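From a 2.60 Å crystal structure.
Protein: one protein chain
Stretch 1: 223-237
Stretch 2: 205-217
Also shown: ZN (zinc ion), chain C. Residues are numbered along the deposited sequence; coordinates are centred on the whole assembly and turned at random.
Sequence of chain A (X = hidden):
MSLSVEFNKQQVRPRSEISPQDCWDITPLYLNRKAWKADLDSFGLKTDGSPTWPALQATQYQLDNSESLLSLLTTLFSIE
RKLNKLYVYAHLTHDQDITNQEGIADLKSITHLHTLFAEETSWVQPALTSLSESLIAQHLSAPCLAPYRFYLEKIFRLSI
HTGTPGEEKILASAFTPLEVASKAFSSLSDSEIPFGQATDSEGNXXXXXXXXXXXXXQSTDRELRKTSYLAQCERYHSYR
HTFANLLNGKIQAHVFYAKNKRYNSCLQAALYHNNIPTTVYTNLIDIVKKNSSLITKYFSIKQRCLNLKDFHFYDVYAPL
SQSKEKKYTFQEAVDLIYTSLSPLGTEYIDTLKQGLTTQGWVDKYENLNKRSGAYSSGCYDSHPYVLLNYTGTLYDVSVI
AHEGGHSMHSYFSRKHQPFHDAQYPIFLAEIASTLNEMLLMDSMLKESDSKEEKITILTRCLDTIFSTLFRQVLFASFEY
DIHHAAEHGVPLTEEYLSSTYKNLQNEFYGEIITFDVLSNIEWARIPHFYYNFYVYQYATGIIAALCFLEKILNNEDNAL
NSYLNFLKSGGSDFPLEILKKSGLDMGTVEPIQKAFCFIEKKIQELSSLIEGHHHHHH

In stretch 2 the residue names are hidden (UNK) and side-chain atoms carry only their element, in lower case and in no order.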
# COMPACT_ATOMS: atom_id res chain seq x y z
N GLU A 223 -3.49 -3.81 -32.34
CA GLU A 223 -4.10 -5.11 -32.59
C GLU A 223 -3.74 -6.11 -31.49
O GLU A 223 -4.55 -6.96 -31.10
CB GLU A 223 -3.66 -5.66 -33.96
CG GLU A 223 -4.38 -6.93 -34.39
CD GLU A 223 -5.85 -6.70 -34.79
OE1 GLU A 223 -6.28 -5.53 -34.95
OE2 GLU A 223 -6.57 -7.71 -34.94
N LEU A 224 -2.50 -5.98 -31.01
CA LEU A 224 -2.01 -6.72 -29.87
C LEU A 224 -2.80 -6.31 -28.63
O LEU A 224 -3.26 -7.18 -27.88
CB LEU A 224 -0.52 -6.42 -29.67
CG LEU A 224 0.32 -7.38 -28.83
CD1 LEU A 224 0.19 -8.78 -29.38
CD2 LEU A 224 1.80 -6.96 -28.80
N ARG A 225 -2.98 -5.00 -28.41
CA ARG A 225 -3.72 -4.54 -27.25
C ARG A 225 -5.12 -5.13 -27.30
O ARG A 225 -5.64 -5.64 -26.31
CB ARG A 225 -3.80 -3.02 -27.20
CG ARG A 225 -2.47 -2.32 -27.04
CD ARG A 225 -2.63 -0.93 -26.42
NE ARG A 225 -3.54 -0.07 -27.20
CZ ARG A 225 -3.17 0.70 -28.23
NH1 ARG A 225 -1.90 0.73 -28.62
NH2 ARG A 225 -4.09 1.42 -28.87
N LYS A 226 -5.71 -5.10 -28.48
CA LYS A 226 -7.09 -5.51 -28.65
C LYS A 226 -7.28 -7.00 -28.47
O LYS A 226 -8.20 -7.42 -27.72
CB LYS A 226 -7.59 -5.07 -30.02
CG LYS A 226 -9.01 -5.44 -30.31
CD LYS A 226 -9.29 -5.31 -31.80
CE LYS A 226 -10.42 -6.28 -32.17
NZ LYS A 226 -11.12 -6.03 -33.47
N THR A 227 -6.46 -7.83 -29.13
CA THR A 227 -6.70 -9.30 -29.06
C THR A 227 -6.29 -9.87 -27.71
O THR A 227 -6.81 -10.90 -27.28
CB THR A 227 -5.98 -10.08 -30.15
OG1 THR A 227 -4.61 -9.66 -30.18
CG2 THR A 227 -6.63 -9.83 -31.51
N SER A 228 -5.39 -9.17 -27.05
CA SER A 228 -4.96 -9.49 -25.70
C SER A 228 -6.06 -9.23 -24.68
O SER A 228 -6.46 -10.12 -23.93
CB SER A 228 -3.73 -8.65 -25.38
OG SER A 228 -3.29 -8.96 -24.09
N TYR A 229 -6.56 -8.00 -24.67
CA TYR A 229 -7.73 -7.66 -23.86
C TYR A 229 -8.92 -8.60 -24.11
O TYR A 229 -9.50 -9.14 -23.17
CB TYR A 229 -8.13 -6.20 -24.12
CG TYR A 229 -9.44 -5.79 -23.49
CD1 TYR A 229 -9.49 -5.40 -22.15
CD2 TYR A 229 -10.63 -5.82 -24.23
CE1 TYR A 229 -10.70 -5.03 -21.56
CE2 TYR A 229 -11.84 -5.45 -23.64
CZ TYR A 229 -11.86 -5.05 -22.30
OH TYR A 229 -13.04 -4.69 -21.71
N LEU A 230 -9.29 -8.80 -25.37
CA LEU A 230 -10.43 -9.66 -25.68
C LEU A 230 -10.18 -11.10 -25.25
O LEU A 230 -11.09 -11.79 -24.79
CB LEU A 230 -10.77 -9.61 -27.17
CG LEU A 230 -11.30 -8.28 -27.72
CD1 LEU A 230 -11.52 -8.38 -29.21
CD2 LEU A 230 -12.59 -7.87 -27.04
N ALA A 231 -8.95 -11.58 -25.39
CA ALA A 231 -8.72 -12.97 -24.97
C ALA A 231 -8.82 -13.08 -23.45
O ALA A 231 -9.38 -14.05 -22.93
CB ALA A 231 -7.39 -13.50 -25.48
N GLN A 232 -8.29 -12.08 -22.74
CA GLN A 232 -8.46 -12.08 -21.30
C GLN A 232 -9.93 -12.13 -20.91
O GLN A 232 -10.30 -12.88 -20.03
CB GLN A 232 -7.74 -10.93 -20.62
CG GLN A 232 -6.23 -11.08 -20.61
CD GLN A 232 -5.75 -12.48 -20.14
OE1 GLN A 232 -5.80 -13.48 -20.90
NE2 GLN A 232 -5.26 -12.55 -18.90
N CYS A 233 -10.79 -11.37 -21.59
CA CYS A 233 -12.21 -11.43 -21.22
C CYS A 233 -12.78 -12.82 -21.46
O CYS A 233 -13.54 -13.33 -20.64
CB CYS A 233 -13.02 -10.41 -22.00
SG CYS A 233 -12.72 -8.70 -21.54
N GLU A 234 -12.43 -13.43 -22.59
CA GLU A 234 -12.98 -14.75 -22.88
C GLU A 234 -12.56 -15.79 -21.84
O GLU A 234 -13.35 -16.64 -21.44
CB GLU A 234 -12.60 -15.18 -24.28
CG GLU A 234 -13.54 -14.62 -25.31
CD GLU A 234 -12.94 -14.60 -26.71
OE1 GLU A 234 -12.46 -15.66 -27.18
OE2 GLU A 234 -12.97 -13.53 -27.36
N ARG A 235 -11.32 -15.69 -21.38
CA ARG A 235 -10.83 -16.60 -20.35
C ARG A 235 -11.76 -16.60 -19.15
O ARG A 235 -12.16 -17.66 -18.68
CB ARG A 235 -9.38 -16.27 -19.92
CG ARG A 235 -8.78 -17.43 -19.09
CD ARG A 235 -7.27 -17.45 -18.94
NE ARG A 235 -6.90 -16.74 -17.74
CZ ARG A 235 -6.40 -17.33 -16.66
NH1 ARG A 235 -6.19 -18.62 -16.65
NH2 ARG A 235 -6.11 -16.60 -15.61
N TYR A 236 -12.13 -15.42 -18.65
CA TYR A 236 -12.93 -15.36 -17.44
C TYR A 236 -14.40 -15.62 -17.71
O TYR A 236 -15.10 -16.26 -16.93
CB TYR A 236 -12.70 -14.02 -16.72
CG TYR A 236 -11.32 -14.01 -16.07
CD1 TYR A 236 -11.16 -14.39 -14.73
CD2 TYR A 236 -10.19 -13.67 -16.80
CE1 TYR A 236 -9.92 -14.41 -14.15
CE2 TYR A 236 -8.95 -13.66 -16.21
CZ TYR A 236 -8.82 -14.06 -14.90
OH TYR A 236 -7.57 -14.07 -14.32
N HIS A 237 -14.87 -15.12 -18.83
CA HIS A 237 -16.26 -15.26 -19.16
C HIS A 237 -16.63 -16.73 -19.14
O HIS A 237 -17.68 -17.12 -18.62
CB HIS A 237 -16.52 -14.64 -20.52
CG HIS A 237 -17.89 -14.92 -21.05
ND1 HIS A 237 -19.02 -14.37 -20.48
CD2 HIS A 237 -18.30 -15.72 -22.06
CE1 HIS A 237 -20.08 -14.80 -21.14
NE2 HIS A 237 -19.67 -15.63 -22.09
N UNK A 205 1.34 -14.51 -33.49
CA UNK A 205 0.56 -14.66 -32.27
C UNK A 205 1.51 -14.63 -31.09
O UNK A 205 2.65 -15.08 -31.18
c UNK A 205 -0.33 -15.90 -32.29
o UNK A 205 0.43 -17.03 -32.59
N UNK A 206 1.05 -14.01 -30.01
CA UNK A 206 1.82 -13.89 -28.79
C UNK A 206 0.97 -14.57 -27.73
O UNK A 206 -0.15 -14.14 -27.47
c UNK A 206 3.32 -10.92 -31.50
c UNK A 206 3.77 -10.72 -29.36
n UNK A 206 2.50 -11.72 -30.83
c UNK A 206 2.01 -12.41 -28.45
n UNK A 206 4.10 -10.30 -30.63
c UNK A 206 2.77 -11.63 -29.48
N UNK A 207 1.45 -15.68 -27.16
CA UNK A 207 0.65 -16.36 -26.14
C UNK A 207 0.66 -15.59 -24.82
O UNK A 207 1.54 -14.75 -24.60
c UNK A 207 2.25 -17.83 -27.24
c UNK A 207 2.70 -16.41 -27.44
c UNK A 207 1.34 -17.73 -26.00
N UNK A 208 -0.33 -15.85 -23.98
CA UNK A 208 -0.68 -14.93 -22.89
C UNK A 208 -0.40 -15.46 -21.51
O UNK A 208 -0.36 -16.68 -21.27
c UNK A 208 -3.98 -13.71 -24.46
c UNK A 208 -2.16 -14.55 -22.97
c UNK A 208 -2.12 -12.21 -23.74
c UNK A 208 -2.52 -13.61 -24.12
N UNK A 209 -0.24 -14.52 -20.60
CA UNK A 209 -0.02 -14.79 -19.21
C UNK A 209 -0.41 -13.52 -18.49
O UNK A 209 -0.55 -12.48 -19.11
c UNK A 209 1.45 -15.10 -18.97
o UNK A 209 2.14 -13.92 -18.59
N UNK A 210 -0.56 -13.56 -17.18
CA UNK A 210 -0.85 -12.33 -16.48
C UNK A 210 0.20 -11.26 -16.76
O UNK A 210 -0.14 -10.12 -17.10
c UNK A 210 -3.90 -14.51 -13.76
n UNK A 210 -4.54 -13.77 -14.66
c UNK A 210 -1.09 -12.56 -14.99
n UNK A 210 -2.62 -14.17 -13.78
c UNK A 210 -3.64 -12.92 -15.26
c UNK A 210 -2.43 -13.16 -14.70
N UNK A 211 1.47 -11.64 -16.68
CA UNK A 211 2.55 -10.67 -16.89
C UNK A 211 2.62 -10.19 -18.34
O UNK A 211 2.88 -9.02 -18.59
c UNK A 211 3.88 -11.21 -16.41
N UNK A 212 2.38 -11.09 -19.29
CA UNK A 212 2.33 -10.69 -20.69
C UNK A 212 1.13 -9.78 -20.98
O UNK A 212 1.28 -8.78 -21.69
c UNK A 212 2.30 -11.90 -21.61
c UNK A 212 3.59 -13.68 -22.80
c UNK A 212 3.61 -12.67 -21.67
c UNK A 212 4.79 -11.71 -21.81
N UNK A 213 -0.03 -10.12 -20.43
CA UNK A 213 -1.22 -9.29 -20.58
C UNK A 213 -0.94 -7.86 -20.16
O UNK A 213 -1.38 -6.93 -20.84
c UNK A 213 -2.42 -9.84 -19.80
N UNK A 214 -0.22 -7.68 -19.07
CA UNK A 214 0.12 -6.32 -18.62
C UNK A 214 1.06 -5.63 -19.59
O UNK A 214 0.96 -4.42 -19.80
c UNK A 214 0.79 -6.33 -17.25
o UNK A 214 0.03 -7.09 -16.36
N UNK A 215 1.98 -6.40 -20.16
CA UNK A 215 2.92 -5.86 -21.12
C UNK A 215 2.18 -5.41 -22.38
O UNK A 215 2.35 -4.28 -22.84
c UNK A 215 3.99 -6.90 -21.47
c UNK A 215 5.93 -7.51 -22.93
c UNK A 215 5.87 -5.28 -21.80
c UNK A 215 5.04 -6.38 -22.45
N UNK A 216 1.33 -6.29 -22.90
CA UNK A 216 0.56 -5.92 -24.08
C UNK A 216 -0.40 -4.74 -23.89
O UNK A 216 -0.62 -4.01 -24.83
c UNK A 216 -0.18 -7.11 -24.67
c UNK A 216 2.72 -9.44 -25.45
o UNK A 216 2.77 -11.88 -25.52
c UNK A 216 0.64 -8.34 -24.89
c UNK A 216 2.10 -10.68 -25.33
c UNK A 216 0.77 -10.74 -25.00
c UNK A 216 0.06 -9.58 -24.79
c UNK A 216 1.97 -8.27 -25.23
N UNK A 217 -0.95 -4.53 -22.69
CA UNK A 217 -1.76 -3.32 -22.42
C UNK A 217 -1.03 -2.05 -22.83
O UNK A 217 -1.65 -1.04 -23.20
c UNK A 217 -1.99 -3.20 -17.76
c UNK A 217 -2.85 -4.28 -20.27
s UNK A 217 -3.43 -3.92 -18.57
c UNK A 217 -2.06 -3.15 -20.92
ZN ZN C . 5.62 -8.51 -30.03

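Position 205 carries one carbon and then one oxygen; CA-to-CB points away from stretch 1 and nothing there is touched. A two-atom hydroxyl side chain is Ser205.

At 206 one carbon leads to a five-membered ring of three carbons and two nitrogens, with one face under Leu224 CD1; this is His206. His206 NE2 lies 2.4 Å from the zinc ion, and Leu224 CD1 sits 4.0 Å from the His206 ring centroid, 15° off the normal, a CH-pi contact.

Position 207 has three carbons closing onto the backbone N, beyond reach of the helix, so it is Pro207.

Four carbons forked at the second occupy 208, the two branch ends near Ser228 OG and Ala231 CB. The fork after CB identifies Leu208; Leu208 CD1 packs 3.6 Å from Ala231 CB, and Leu208 CD2 lies 3.5 Å from Ser228 OG.

One carbon and one oxygen at 209 again give serine. Ser209 OG accepts from the backbone N of 212 at 2.9 Å with an angle of 174°, capping the helix that starts at 210.

Position 210 bears a second five-membered ring with two nitrogens. Though CA-to-CB points sideways, the ring's end approaches stretch 1, a ring nitrogen coming by Tyr236 OH. This is His210: its NE2 and Tyr236 OH form a hydrogen bond of 3.1 Å, at the edge of both rings, and either could donate.

A lone carbon at 211, out of reach, is Ala211. At 212, four carbons forked at the second, with CA-to-CB sideways and no contact, give Leu212.

Position 213 has a single carbon pointing toward the helix, near Ser228 and Gln232, hence Ala213. Ala213 CA comes 4.1 Å from Ser228 OG, and Ala213 CB 4.0 Å from Gln232 NE2.

The carbon and oxygen at 214, with CA-to-CB pointing away, make Ser214; Ser214 OG donates to His210 O at 3.1 Å. Four carbons forked at the second, also free of stretch 1, make 215 Leu215.

At 216 one carbon precedes a six-carbon ring bearing an oxygen, beside Leu224 and Ser228: Tyr216. Leu224 CD2 packs 3.8 Å from Tyr216 CD1, Ser228 OG meets the ring edge 3.5 Å from Tyr216 CD2, and Tyr216 OH donates to Pro207 O at 3.3 Å.

Two carbons, a sulfur and a carbon, unbranched, lie at 217; CA-to-CB points away and the side chain stays 6.0 Å from stretch 1, while the backbone O nears Arg225. This is Met217, its O 3.4 Å from Arg225 CD.

The two helices run at 141°, 8.9 Å apart at closest approach, and the contact buries 559 Å². Small Ser228 and Ala213 face each other, their CA atoms 6.3 Å apart. Leu208 and Tyr216 both reach Ser228, while the His210–Tyr236 bond adds a polar link to this largely packed contact.

Stretch 2 (205-217) SHPLSHALASLYM
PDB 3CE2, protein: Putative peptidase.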